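Local coordinates for 4-alpha-glucanotransferase (Aquifex aeolicus, PDB 1TZ7), which belongs to the amylomaltase (D-enzyme) family of glucanotransferases and is built around a parallel eight-stranded beta/alpha barrel with helical additions, at residues L53-F58 against Q489-I494; D154-M159 against F197-Q202; D459-G464 against I483-T488. All coordinates share one frame; numbering follows the deposited sequence.

Contact 1. Residues L53-F58 against Q489-I494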
ATOM      1  N   LEU A  53      13.470 -13.943   4.938  1.00 24.81           N
ATOM      2  CA  LEU A  53      14.198 -12.676   4.702  1.00 30.11           C
ATOM      3  C   LEU A  53      15.539 -12.703   5.430  1.00 30.70           C
ATOM      4  O   LEU A  53      16.587 -12.510   4.830  1.00 27.36           O
ATOM      5  CB  LEU A  53      13.382 -11.474   5.218  1.00 30.61           C
ATOM      6  CG  LEU A  53      12.290 -10.842   4.335  1.00 43.38           C
ATOM      7  CD1 LEU A  53      12.880  -9.967   3.263  1.00 46.10           C
ATOM      8  CD2 LEU A  53      11.453 -11.855   3.741  1.00 40.28           C
ATOM      9  N   LYS A  54      15.480 -12.938   6.734  1.00 23.75           N
ATOM     10  CA  LYS A  54      16.662 -12.900   7.589  1.00 27.48           C
ATOM     11  C   LYS A  54      17.709 -13.920   7.139  1.00 29.55           C
ATOM     12  O   LYS A  54      18.889 -13.593   7.014  1.00 33.21           O
ATOM     13  CB  LYS A  54      16.263 -13.164   9.046  1.00 28.72           C
ATOM     14  CG  LYS A  54      17.430 -13.091  10.053  1.00 30.37           C
ATOM     15  CD  LYS A  54      18.182 -11.768   9.949  1.00 36.69           C
ATOM     16  CE  LYS A  54      19.076 -11.541  11.153  1.00 47.22           C
ATOM     17  NZ  LYS A  54      20.178 -12.529  11.211  1.00 37.57           N
ATOM     18  N   GLU A  55      17.270 -15.153   6.897  1.00 27.25           N
ATOM     19  CA  GLU A  55      18.183 -16.239   6.529  1.00 27.50           C
ATOM     20  C   GLU A  55      18.907 -15.930   5.212  1.00 28.62           C
ATOM     21  O   GLU A  55      20.086 -16.237   5.059  1.00 26.09           O
ATOM     22  CB  GLU A  55      17.419 -17.573   6.409  1.00 30.39           C
ATOM     23  CG  GLU A  55      18.046 -18.721   7.192  1.00 51.71           C
ATOM     24  CD  GLU A  55      19.308 -19.263   6.537  1.00 67.19           C
ATOM     25  OE1 GLU A  55      19.539 -18.970   5.352  1.00 67.71           O
ATOM     26  OE2 GLU A  55      20.063 -19.982   7.207  1.00 66.26           O
ATOM     27  N   CYS A  56      18.185 -15.318   4.272  1.00 25.14           N
ATOM     28  CA  CYS A  56      18.741 -14.975   2.957  1.00 28.11           C
ATOM     29  C   CYS A  56      19.697 -13.780   3.033  1.00 28.64           C
ATOM     30  O   CYS A  56      20.608 -13.660   2.222  1.00 31.47           O
ATOM     31  CB  CYS A  56      17.609 -14.653   1.968  1.00 29.59           C
ATOM     32  SG  CYS A  56      16.622 -16.083   1.458  1.00 31.24           S
ATOM     33  N   GLY A  57      19.468 -12.896   4.007  1.00 30.24           N
ATOM     34  CA  GLY A  57      20.258 -11.674   4.147  1.00 30.46           C
ATOM     35  C   GLY A  57      19.525 -10.418   3.654  1.00 27.68           C
ATOM     36  O   GLY A  57      20.131  -9.351   3.520  1.00 27.13           O
ATOM     37  N   PHE A  58      18.230 -10.549   3.380  1.00 29.44           N
ATOM     38  CA  PHE A  58      17.406  -9.395   3.014  1.00 26.15           C
ATOM     39  C   PHE A  58      17.255  -8.460   4.202  1.00 28.46           C
ATOM     40  O   PHE A  58      17.253  -8.904   5.352  1.00 30.06           O
ATOM     41  CB  PHE A  58      16.014  -9.845   2.559  1.00 30.75           C
ATOM     42  CG  PHE A  58      15.980 -10.446   1.180  1.00 23.05           C
ATOM     43  CD1 PHE A  58      16.113  -9.643   0.054  1.00 29.65           C
ATOM     44  CD2 PHE A  58      15.789 -11.808   1.008  1.00 26.33           C
ATOM     45  CE1 PHE A  58      16.071 -10.192  -1.223  1.00 27.56           C
ATOM     46  CE2 PHE A  58      15.746 -12.364  -0.269  1.00 31.86           C
ATOM     47  CZ  PHE A  58      15.887 -11.550  -1.383  1.00 24.95           C
ATOM     48  N   GLN A 489      12.642 -22.946  -0.660  1.00 33.64           N
ATOM     49  CA  GLN A 489      13.577 -23.713  -1.497  1.00 34.82           C
ATOM     50  C   GLN A 489      14.494 -22.777  -2.300  1.00 34.78           C
ATOM     51  O   GLN A 489      15.571 -23.177  -2.736  1.00 33.12           O
ATOM     52  CB  GLN A 489      12.810 -24.633  -2.461  1.00 37.90           C
ATOM     53  CG  GLN A 489      11.939 -25.684  -1.777  1.00 43.95           C
ATOM     54  CD  GLN A 489      12.702 -26.501  -0.751  1.00 58.81           C
ATOM     55  OE1 GLN A 489      13.695 -27.149  -1.081  1.00 67.08           O
ATOM     56  NE2 GLN A 489      12.239 -26.473   0.496  1.00 60.75           N
ATOM     57  N   LYS A 490      14.053 -21.533  -2.484  1.00 31.91           N
ATOM     58  CA  LYS A 490      14.818 -20.544  -3.244  1.00 35.39           C
ATOM     59  C   LYS A 490      15.951 -19.912  -2.411  1.00 37.71           C
ATOM     60  O   LYS A 490      16.669 -19.053  -2.900  1.00 32.82           O
ATOM     61  CB  LYS A 490      13.887 -19.435  -3.758  1.00 36.93           C
ATOM     62  CG  LYS A 490      12.746 -19.930  -4.650  1.00 40.85           C
ATOM     63  CD  LYS A 490      13.255 -20.383  -6.006  1.00 38.85           C
ATOM     64  CE  LYS A 490      12.112 -20.797  -6.914  1.00 35.74           C
ATOM     65  NZ  LYS A 490      12.531 -21.826  -7.895  1.00 44.78           N
ATOM     66  N   LYS A 491      16.102 -20.346  -1.158  1.00 35.07           N
ATOM     67  CA  LYS A 491      16.894 -19.591  -0.189  1.00 32.39           C
ATOM     68  C   LYS A 491      18.397 -19.636  -0.499  1.00 34.46           C
ATOM     69  O   LYS A 491      19.077 -18.623  -0.406  1.00 38.54           O
ATOM     70  CB  LYS A 491      16.597 -20.060   1.263  1.00 33.72           C
ATOM     71  CG  LYS A 491      17.511 -21.167   1.803  1.00 54.49           C
ATOM     72  CD  LYS A 491      18.549 -20.608   2.786  1.00 66.97           C
ATOM     73  CE  LYS A 491      19.192 -21.718   3.614  1.00 68.34           C
ATOM     74  NZ  LYS A 491      20.501 -21.300   4.189  1.00 63.74           N
ATOM     75  N   GLU A 492      18.904 -20.804  -0.881  1.00 28.35           N
ATOM     76  CA  GLU A 492      20.344 -20.963  -1.135  1.00 35.09           C
ATOM     77  C   GLU A 492      20.759 -20.194  -2.389  1.00 33.88           C
ATOM     78  O   GLU A 492      21.839 -19.612  -2.444  1.00 35.86           O
ATOM     79  CB  GLU A 492      20.708 -22.446  -1.285  1.00 36.26           C
ATOM     80  CG  GLU A 492      22.034 -22.820  -0.639  1.00 57.83           C
ATOM     81  CD  GLU A 492      22.022 -22.636   0.871  1.00 76.65           C
ATOM     82  OE1 GLU A 492      22.655 -21.673   1.361  1.00 68.96           O
ATOM     83  OE2 GLU A 492      21.380 -23.453   1.565  1.00 84.86           O
ATOM     84  N   PHE A 493      19.886 -20.195  -3.387  1.00 36.34           N
ATOM     85  CA  PHE A 493      20.145 -19.496  -4.636  1.00 37.84           C
ATOM     86  C   PHE A 493      20.198 -17.972  -4.407  1.00 37.49           C
ATOM     87  O   PHE A 493      21.157 -17.314  -4.798  1.00 27.34           O
ATOM     88  CB  PHE A 493      19.067 -19.863  -5.677  1.00 40.48           C
ATOM     89  CG  PHE A 493      18.852 -18.815  -6.733  1.00 42.15           C
ATOM     90  CD1 PHE A 493      17.740 -17.972  -6.679  1.00 58.58           C
ATOM     91  CD2 PHE A 493      19.748 -18.674  -7.786  1.00 49.41           C
ATOM     92  CE1 PHE A 493      17.533 -17.000  -7.657  1.00 50.62           C
ATOM     93  CE2 PHE A 493      19.544 -17.705  -8.766  1.00 57.52           C
ATOM     94  CZ  PHE A 493      18.432 -16.868  -8.696  1.00 66.20           C
ATOM     95  N   ILE A 494      19.175 -17.428  -3.761  1.00 30.58           N
ATOM     96  CA  ILE A 494      19.072 -15.979  -3.601  1.00 37.17           C
ATOM     97  C   ILE A 494      20.066 -15.452  -2.547  1.00 27.98           C
ATOM     98  O   ILE A 494      20.615 -14.370  -2.697  1.00 28.82           O
ATOM     99  CB  ILE A 494      17.618 -15.562  -3.243  1.00 37.58           C
ATOM    100  CG1 ILE A 494      17.440 -14.043  -3.398  1.00 45.32           C
ATOM    101  CG2 ILE A 494      17.272 -15.975  -1.828  1.00 36.52           C
ATOM    102  CD1 ILE A 494      17.599 -13.537  -4.826  1.00 40.32           C
TER

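Contact 2. Residues D154-M159 against F197-Q202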
ATOM      1  N   ASP A 154     -13.255   8.652  15.402  1.00 28.13           N
ATOM      2  CA  ASP A 154     -14.015   9.018  14.225  1.00 24.89           C
ATOM      3  C   ASP A 154     -14.296   7.804  13.345  1.00 26.75           C
ATOM      4  O   ASP A 154     -15.363   7.696  12.765  1.00 24.34           O
ATOM      5  CB  ASP A 154     -13.267  10.080  13.423  1.00 29.93           C
ATOM      6  CG  ASP A 154     -13.310  11.442  14.081  1.00 30.91           C
ATOM      7  OD1 ASP A 154     -12.252  12.092  14.181  1.00 32.38           O
ATOM      8  OD2 ASP A 154     -14.353  11.938  14.529  1.00 24.00           O
ATOM      9  N   TYR A 155     -13.329   6.892  13.246  1.00 24.72           N
ATOM     10  CA  TYR A 155     -13.457   5.753  12.344  1.00 26.21           C
ATOM     11  C   TYR A 155     -14.460   4.745  12.878  1.00 29.01           C
ATOM     12  O   TYR A 155     -15.323   4.283  12.151  1.00 27.09           O
ATOM     13  CB  TYR A 155     -12.118   5.065  12.114  1.00 24.71           C
ATOM     14  CG  TYR A 155     -12.246   3.822  11.256  1.00 32.73           C
ATOM     15  CD1 TYR A 155     -12.511   3.920   9.895  1.00 26.39           C
ATOM     16  CD2 TYR A 155     -12.129   2.552  11.812  1.00 26.04           C
ATOM     17  CE1 TYR A 155     -12.643   2.787   9.102  1.00 30.80           C
ATOM     18  CE2 TYR A 155     -12.258   1.410  11.029  1.00 26.63           C
ATOM     19  CZ  TYR A 155     -12.515   1.534   9.674  1.00 25.78           C
ATOM     20  OH  TYR A 155     -12.644   0.404   8.894  1.00 27.87           O
ATOM     21  N   ALA A 156     -14.335   4.408  14.154  1.00 23.88           N
ATOM     22  CA  ALA A 156     -15.217   3.424  14.779  1.00 28.52           C
ATOM     23  C   ALA A 156     -16.675   3.915  14.810  1.00 31.23           C
ATOM     24  O   ALA A 156     -17.609   3.121  14.693  1.00 29.91           O
ATOM     25  CB  ALA A 156     -14.742   3.115  16.171  1.00 29.31           C
ATOM     26  N   LEU A 157     -16.856   5.223  14.970  1.00 28.00           N
ATOM     27  CA  LEU A 157     -18.189   5.820  14.931  1.00 32.47           C
ATOM     28  C   LEU A 157     -18.717   5.854  13.496  1.00 27.12           C
ATOM     29  O   LEU A 157     -19.889   5.617  13.255  1.00 26.48           O
ATOM     30  CB  LEU A 157     -18.154   7.235  15.510  1.00 28.89           C
ATOM     31  CG  LEU A 157     -19.500   7.961  15.603  1.00 27.12           C
ATOM     32  CD1 LEU A 157     -20.463   7.204  16.505  1.00 39.90           C
ATOM     33  CD2 LEU A 157     -19.303   9.384  16.102  1.00 34.08           C
ATOM     34  N   TYR A 158     -17.832   6.152  12.559  1.00 29.38           N
ATOM     35  CA  TYR A 158     -18.161   6.127  11.134  1.00 32.32           C
ATOM     36  C   TYR A 158     -18.687   4.748  10.726  1.00 29.45           C
ATOM     37  O   TYR A 158     -19.673   4.644  10.010  1.00 22.18           O
ATOM     38  CB  TYR A 158     -16.911   6.503  10.321  1.00 36.11           C
ATOM     39  CG  TYR A 158     -16.951   6.179   8.839  1.00 30.86           C
ATOM     40  CD1 TYR A 158     -17.414   7.112   7.914  1.00 29.66           C
ATOM     41  CD2 TYR A 158     -16.484   4.959   8.361  1.00 23.61           C
ATOM     42  CE1 TYR A 158     -17.431   6.828   6.551  1.00 34.76           C
ATOM     43  CE2 TYR A 158     -16.495   4.665   6.996  1.00 26.40           C
ATOM     44  CZ  TYR A 158     -16.968   5.600   6.100  1.00 33.09           C
ATOM     45  OH  TYR A 158     -16.980   5.311   4.751  1.00 34.78           O
ATOM     46  N   MET A 159     -18.028   3.698  11.210  1.00 25.11           N
ATOM     47  CA  MET A 159     -18.397   2.326  10.858  1.00 28.57           C
ATOM     48  C   MET A 159     -19.709   1.910  11.525  1.00 28.00           C
ATOM     49  O   MET A 159     -20.466   1.126  10.970  1.00 25.21           O
ATOM     50  CB  MET A 159     -17.287   1.352  11.265  1.00 25.11           C
ATOM     51  CG  MET A 159     -15.997   1.491  10.451  1.00 31.03           C
ATOM     52  SD  MET A 159     -16.215   1.116   8.706  1.00 26.85           S
ATOM     53  CE  MET A 159     -16.479  -0.668   8.758  1.00 30.00           C
ATOM     54  N   PHE A 197     -17.021  -2.411  19.266  1.00 28.90           N
ATOM     55  CA  PHE A 197     -16.685  -3.569  18.436  1.00 25.44           C
ATOM     56  C   PHE A 197     -15.661  -3.173  17.385  1.00 24.21           C
ATOM     57  O   PHE A 197     -14.741  -3.924  17.097  1.00 19.16           O
ATOM     58  CB  PHE A 197     -17.932  -4.148  17.749  1.00 29.23           C
ATOM     59  CG  PHE A 197     -17.612  -5.091  16.608  1.00 27.41           C
ATOM     60  CD1 PHE A 197     -17.214  -6.401  16.859  1.00 22.54           C
ATOM     61  CD2 PHE A 197     -17.692  -4.660  15.285  1.00 31.70           C
ATOM     62  CE1 PHE A 197     -16.909  -7.272  15.808  1.00 26.97           C
ATOM     63  CE2 PHE A 197     -17.387  -5.528  14.233  1.00 32.31           C
ATOM     64  CZ  PHE A 197     -16.996  -6.832  14.499  1.00 26.90           C
ATOM     65  N   HIS A 198     -15.831  -1.987  16.817  1.00 25.90           N
ATOM     66  CA  HIS A 198     -14.977  -1.533  15.731  1.00 27.70           C
ATOM     67  C   HIS A 198     -13.615  -1.062  16.214  1.00 24.21           C
ATOM     68  O   HIS A 198     -12.630  -1.176  15.490  1.00 21.71           O
ATOM     69  CB  HIS A 198     -15.682  -0.457  14.918  1.00 27.16           C
ATOM     70  CG  HIS A 198     -16.810  -0.991  14.106  1.00 35.44           C
ATOM     71  ND1 HIS A 198     -16.633  -1.965  13.149  1.00 37.33           N
ATOM     72  CD2 HIS A 198     -18.137  -0.727  14.136  1.00 41.38           C
ATOM     73  CE1 HIS A 198     -17.799  -2.266  12.609  1.00 47.74           C
ATOM     74  NE2 HIS A 198     -18.729  -1.528  13.190  1.00 36.34           N
ATOM     75  N   VAL A 199     -13.543  -0.550  17.442  1.00 25.97           N
ATOM     76  CA  VAL A 199     -12.234  -0.256  18.041  1.00 32.51           C
ATOM     77  C   VAL A 199     -11.530  -1.563  18.424  1.00 19.06           C
ATOM     78  O   VAL A 199     -10.326  -1.682  18.282  1.00 21.97           O
ATOM     79  CB  VAL A 199     -12.321   0.715  19.300  1.00 33.69           C
ATOM     80  CG1 VAL A 199     -13.503   1.661  19.186  1.00 24.42           C
ATOM     81  CG2 VAL A 199     -12.371  -0.065  20.589  1.00 38.25           C
ATOM     82  N   PHE A 200     -12.310  -2.542  18.890  1.00 19.86           N
ATOM     83  CA  PHE A 200     -11.777  -3.871  19.224  1.00 19.15           C
ATOM     84  C   PHE A 200     -11.134  -4.532  18.007  1.00 27.31           C
ATOM     85  O   PHE A 200     -10.078  -5.142  18.116  1.00 25.56           O
ATOM     86  CB  PHE A 200     -12.892  -4.775  19.778  1.00 27.37           C
ATOM     87  CG  PHE A 200     -12.535  -6.244  19.802  1.00 25.67           C
ATOM     88  CD1 PHE A 200     -11.730  -6.762  20.808  1.00 31.93           C
ATOM     89  CD2 PHE A 200     -13.005  -7.106  18.814  1.00 28.10           C
ATOM     90  CE1 PHE A 200     -11.400  -8.114  20.831  1.00 22.02           C
ATOM     91  CE2 PHE A 200     -12.675  -8.455  18.833  1.00 27.45           C
ATOM     92  CZ  PHE A 200     -11.873  -8.958  19.843  1.00 21.59           C
ATOM     93  N   VAL A 201     -11.777  -4.404  16.849  1.00 25.06           N
ATOM     94  CA  VAL A 201     -11.236  -4.961  15.607  1.00 23.53           C
ATOM     95  C   VAL A 201      -9.901  -4.287  15.252  1.00 24.85           C
ATOM     96  O   VAL A 201      -8.943  -4.953  14.869  1.00 17.85           O
ATOM     97  CB  VAL A 201     -12.241  -4.798  14.420  1.00 23.81           C
ATOM     98  CG1 VAL A 201     -11.564  -5.103  13.089  1.00 27.26           C
ATOM     99  CG2 VAL A 201     -13.445  -5.702  14.619  1.00 25.64           C
ATOM    100  N   GLN A 202      -9.853  -2.967  15.392  1.00 22.53           N
ATOM    101  CA  GLN A 202      -8.628  -2.213  15.138  1.00 26.08           C
ATOM    102  C   GLN A 202      -7.549  -2.546  16.170  1.00 21.89           C
ATOM    103  O   GLN A 202      -6.377  -2.646  15.838  1.00 24.01           O
ATOM    104  CB  GLN A 202      -8.918  -0.714  15.149  1.00 23.87           C
ATOM    105  CG  GLN A 202      -9.724  -0.239  13.956  1.00 26.66           C
ATOM    106  CD  GLN A 202      -9.111  -0.663  12.646  1.00 26.63           C
ATOM    107  OE1 GLN A 202      -7.979  -0.311  12.351  1.00 25.02           O
ATOM    108  NE2 GLN A 202      -9.854  -1.429  11.861  1.00 23.60           N
TER

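Contact 3. Residues D459-G464 against I483-T488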
ATOM      1  N   ASP A 459       8.752 -12.664  -9.174  1.00 26.37           N
ATOM      2  CA  ASP A 459       9.987 -12.781  -9.957  1.00 28.53           C
ATOM      3  C   ASP A 459      10.952 -13.779  -9.315  1.00 27.39           C
ATOM      4  O   ASP A 459      11.596 -14.569 -10.009  1.00 27.94           O
ATOM      5  CB  ASP A 459      10.666 -11.416 -10.093  1.00 26.01           C
ATOM      6  CG  ASP A 459       9.840 -10.429 -10.899  1.00 36.96           C
ATOM      7  OD1 ASP A 459       8.955 -10.870 -11.670  1.00 27.79           O
ATOM      8  OD2 ASP A 459      10.003  -9.194 -10.826  1.00 29.55           O
ATOM      9  N   LEU A 460      11.045 -13.735  -7.991  1.00 27.26           N
ATOM     10  CA  LEU A 460      11.835 -14.710  -7.241  1.00 27.69           C
ATOM     11  C   LEU A 460      11.359 -16.132  -7.542  1.00 26.56           C
ATOM     12  O   LEU A 460      12.164 -17.063  -7.627  1.00 22.35           O
ATOM     13  CB  LEU A 460      11.726 -14.437  -5.738  1.00 28.85           C
ATOM     14  CG  LEU A 460      12.988 -14.636  -4.885  1.00 46.02           C
ATOM     15  CD1 LEU A 460      12.609 -14.728  -3.413  1.00 45.03           C
ATOM     16  CD2 LEU A 460      13.774 -15.863  -5.310  1.00 44.39           C
ATOM     17  N   LEU A 461      10.045 -16.287  -7.706  1.00 24.80           N
ATOM     18  CA  LEU A 461       9.440 -17.600  -7.926  1.00 25.80           C
ATOM     19  C   LEU A 461       9.323 -17.930  -9.415  1.00 24.37           C
ATOM     20  O   LEU A 461       8.824 -18.999  -9.787  1.00 23.40           O
ATOM     21  CB  LEU A 461       8.055 -17.654  -7.267  1.00 22.92           C
ATOM     22  CG  LEU A 461       8.052 -17.472  -5.738  1.00 27.63           C
ATOM     23  CD1 LEU A 461       6.633 -17.409  -5.199  1.00 31.15           C
ATOM     24  CD2 LEU A 461       8.828 -18.590  -5.061  1.00 35.44           C
ATOM     25  N   ASN A 462       9.776 -17.009 -10.264  1.00 26.58           N
ATOM     26  CA  ASN A 462       9.795 -17.231 -11.719  1.00 29.14           C
ATOM     27  C   ASN A 462       8.384 -17.507 -12.284  1.00 27.57           C
ATOM     28  O   ASN A 462       8.177 -18.464 -13.040  1.00 26.44           O
ATOM     29  CB  ASN A 462      10.754 -18.389 -12.071  1.00 26.63           C
ATOM     30  CG  ASN A 462      11.404 -18.219 -13.440  1.00 28.60           C
ATOM     31  OD1 ASN A 462      11.336 -17.150 -14.047  1.00 24.21           O
ATOM     32  ND2 ASN A 462      12.037 -19.278 -13.926  1.00 22.65           N
ATOM     33  N   LEU A 463       7.429 -16.653 -11.915  1.00 27.13           N
ATOM     34  CA  LEU A 463       6.028 -16.828 -12.313  1.00 31.67           C
ATOM     35  C   LEU A 463       5.661 -15.871 -13.440  1.00 28.41           C
ATOM     36  O   LEU A 463       6.285 -14.822 -13.603  1.00 31.35           O
ATOM     37  CB  LEU A 463       5.106 -16.591 -11.114  1.00 28.63           C
ATOM     38  CG  LEU A 463       5.295 -17.541  -9.928  1.00 29.30           C
ATOM     39  CD1 LEU A 463       4.420 -17.105  -8.765  1.00 28.75           C
ATOM     40  CD2 LEU A 463       4.983 -18.992 -10.330  1.00 33.95           C
ATOM     41  N   GLY A 464       4.639 -16.237 -14.209  1.00 29.91           N
ATOM     42  CA  GLY A 464       4.268 -15.494 -15.409  1.00 33.53           C
ATOM     43  C   GLY A 464       3.098 -14.542 -15.191  1.00 32.07           C
ATOM     44  O   GLY A 464       2.857 -14.080 -14.075  1.00 28.49           O
ATOM     45  N   ILE A 483       1.087 -16.763  -2.828  1.00 24.54           N
ATOM     46  CA  ILE A 483       2.054 -17.850  -2.849  1.00 23.74           C
ATOM     47  C   ILE A 483       1.337 -19.176  -2.656  1.00 20.98           C
ATOM     48  O   ILE A 483       0.532 -19.322  -1.733  1.00 23.79           O
ATOM     49  CB  ILE A 483       3.108 -17.648  -1.718  1.00 25.08           C
ATOM     50  CG1 ILE A 483       3.931 -16.383  -1.976  1.00 28.70           C
ATOM     51  CG2 ILE A 483       4.021 -18.859  -1.613  1.00 29.30           C
ATOM     52  CD1 ILE A 483       4.629 -15.835  -0.721  1.00 32.71           C
ATOM     53  N   LYS A 484       1.632 -20.141  -3.536  1.00 25.94           N
ATOM     54  CA  LYS A 484       1.043 -21.484  -3.457  1.00 36.88           C
ATOM     55  C   LYS A 484       2.120 -22.572  -3.261  1.00 41.94           C
ATOM     56  O   LYS A 484       1.797 -23.742  -3.054  1.00 49.01           O
ATOM     57  CB  LYS A 484       0.246 -21.793  -4.734  1.00 36.54           C
ATOM     58  CG  LYS A 484      -0.936 -20.866  -4.980  1.00 43.17           C
ATOM     59  CD  LYS A 484      -1.501 -21.047  -6.396  1.00 49.95           C
ATOM     60  CE  LYS A 484      -2.149 -19.768  -6.912  1.00 64.88           C
ATOM     61  NZ  LYS A 484      -1.142 -18.710  -7.225  1.00 50.66           N
ATOM     62  N   GLU A 485       3.391 -22.175  -3.332  1.00 37.04           N
ATOM     63  CA  GLU A 485       4.504 -23.131  -3.320  1.00 36.57           C
ATOM     64  C   GLU A 485       5.426 -22.870  -2.126  1.00 34.68           C
ATOM     65  O   GLU A 485       5.314 -21.844  -1.463  1.00 26.18           O
ATOM     66  CB  GLU A 485       5.303 -23.032  -4.633  1.00 33.95           C
ATOM     67  CG  GLU A 485       6.102 -21.730  -4.782  1.00 36.33           C
ATOM     68  CD  GLU A 485       6.587 -21.493  -6.207  1.00 53.04           C
ATOM     69  OE1 GLU A 485       7.762 -21.810  -6.500  1.00 41.44           O
ATOM     70  OE2 GLU A 485       5.797 -20.986  -7.029  1.00 55.54           O
ATOM     71  N   ASP A 486       6.336 -23.808  -1.864  1.00 31.66           N
ATOM     72  CA  ASP A 486       7.354 -23.627  -0.823  1.00 32.84           C
ATOM     73  C   ASP A 486       8.472 -22.715  -1.328  1.00 28.78           C
ATOM     74  O   ASP A 486       9.416 -23.169  -1.973  1.00 33.62           O
ATOM     75  CB  ASP A 486       7.934 -24.985  -0.392  1.00 28.35           C
ATOM     76  CG  ASP A 486       8.940 -24.859   0.766  1.00 34.39           C
ATOM     77  OD1 ASP A 486       9.116 -23.740   1.299  1.00 27.56           O
ATOM     78  OD2 ASP A 486       9.594 -25.824   1.198  1.00 33.26           O
ATOM     79  N   TYR A 487       8.355 -21.426  -1.021  1.00 29.61           N
ATOM     80  CA  TYR A 487       9.287 -20.419  -1.525  1.00 31.44           C
ATOM     81  C   TYR A 487      10.660 -20.480  -0.839  1.00 27.91           C
ATOM     82  O   TYR A 487      11.608 -19.857  -1.306  1.00 29.79           O
ATOM     83  CB  TYR A 487       8.694 -19.010  -1.354  1.00 30.38           C
ATOM     84  CG  TYR A 487       8.389 -18.645   0.080  1.00 29.36           C
ATOM     85  CD1 TYR A 487       7.141 -18.902   0.630  1.00 26.66           C
ATOM     86  CD2 TYR A 487       9.350 -18.044   0.887  1.00 26.50           C
ATOM     87  CE1 TYR A 487       6.851 -18.573   1.944  1.00 35.06           C
ATOM     88  CE2 TYR A 487       9.072 -17.711   2.206  1.00 27.87           C
ATOM     89  CZ  TYR A 487       7.815 -17.979   2.727  1.00 27.82           C
ATOM     90  OH  TYR A 487       7.520 -17.654   4.035  1.00 26.31           O
ATOM     91  N   THR A 488      10.760 -21.226   0.266  1.00 28.38           N
ATOM     92  CA  THR A 488      12.024 -21.292   1.032  1.00 27.91           C
ATOM     93  C   THR A 488      13.069 -22.181   0.347  1.00 30.67           C
ATOM     94  O   THR A 488      14.240 -22.172   0.726  1.00 35.01           O
ATOM     95  CB  THR A 488      11.778 -21.796   2.486  1.00 25.65           C
ATOM     96  OG1 THR A 488      11.307 -23.147   2.471  1.00 23.57           O
ATOM     97  CG2 THR A 488      10.662 -21.012   3.170  1.00 27.51           C
TER

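Contact 1. Residues L53-F58 against Q489-I494
Helix 44-56, which joins barrel strands 23-27 and 60-62, ends in a Schellman motif just where E55, C56 and F58 meet K491 and I494 of the C-terminal helix 491-500. In that motif F58 N bonds back to L53 O at 2.9 Å, the bond from G57 N to K54 O is weak, and G57 supplies the positive phi. Along the outer side, K491 NZ forms a salt bridge with E55 OE1 at 2.8 Å, approaching from above the carboxylate, 39° out of its plane. The two chains, each bent at chi2, cross obliquely. A longer ion pair of 3.5 Å runs from K491 NZ to E492 OE2, making one lysine common to two glutamates. Further in, I494 divides its work between two branches. I494 CG2 touches C56 SG at 3.4 Å. I494 CG1, anti to the backbone N (chi1 -167°), lies 3.6 Å from F58 CZ, and F58 itself continues inward to A24 and I26 of strand 23-27. The contact therefore passes from an exposed ionic edge, where the lysine probably offsets part of the charge of both carboxylates, to an apolar interior in which I494 packs on F58, and F58 on strand 23-27.

Contact 2. Residues D154-M159 against F197-Q202
A first torsion that places H198 CG anti to its own carbonyl carbon (chi1 -71°) swings the imidazole toward helix 149-165, where M159 settles on it; M159 CB is set on the imidazole by its backbone, while chi1 (-68°) turns M159 CG onto one face of the Y155 ring, within its own helix. The touching atom, M159 CB, stands 3.6 Å from the centroid of the H198 ring and only 7° off the ring normal, a CH-pi contact almost exactly over the centre. F197 CD2 lies over the opposite face of the imidazole, toward its rim, so that the ring is sandwiched; beyond the two segments, H198 NE2 makes a weak hydrogen bond with E163 OE1. Beside the histidine, A156 gives the closest CA pair, with A156 CA 5.1 Å from H198 CA, and the methyl A156 CB fits against V199 CG1 at 3.6 Å. At the other end, Q202 NE2 comes within 3.8 Å of Y155 CE2, the two side chains crossing at about a right angle, while Q202 OE1 is bonded to G86 N. The two helical segments cross at 126° with their axes 8.7 Å apart, an approach consistent with the small A156 at the closest CA pair. This is helix-on-helix packing in the largely helical, strand-free region between barrel strands 60-62 and 222-227, whose last helix, 192-218, leads into strand 222-227.

Contact 3. Residues D459-G464 against I483-T488
Apolar contacts centre on L461, whose two methyls reach toward different residues of 483-488. CD2 of L461 lies 3.7 Å from Y487 CB, and CD1 of L461 faces I483 CG1 at a looser 4.3 Å. A carboxylate also lies against the methyls of L461 and L463, in van der Waals contact alone: E485, extended beyond CG, slides past both leucines in the reverse direction, placing E485 OE1 3.7 Å from L461 CD2 and E485 OE2 3.9 Å from L463 CD2. The backbone turn lies behind this face: helix 457-460, which follows barrel strand 452-456, is closed by a Schellman motif with N462 at positive phi, and L461 and L463 on either side of that residue both direct their CB toward the facing loop. Polar bonds hold that loop from within: an Asx turn at D486 takes T488 N onto D486 OD1 at 3.2 Å, and the same D486 OD1 accepts T488 OG1 at 2.6 Å, on its syn side. Aromatic packing extends the contact to helix 44-56. With CG between its backbone N and carbonyl carbon (chi1 60°), Y487 leads its ring away from L461, and it meets F52 edge-to-face.

In the fold
Contacts 1 and 3 are neighbours, their centres 13 Å apart on the same side of the chain's centre. K490 joins them: K490 CE lies 3.8 Å from L460 O, and K490 CG packs near L461 CD2. Helix 44-56 serves both, since its C-terminal end carries contact 1 while F52, just ahead of L53, meets the Y487 ring of contact 3. Contact 1 sets helix 491-500 against this first barrel helix, and contact 3 folds the loop before helix 491-500 back onto the end of helix 457-460. Contact 2 stands apart in the helical region, its centre about 39 Å from that of contact 1 and 36 Å from that of contact 3, with nearest atoms about 23 Å away in each case.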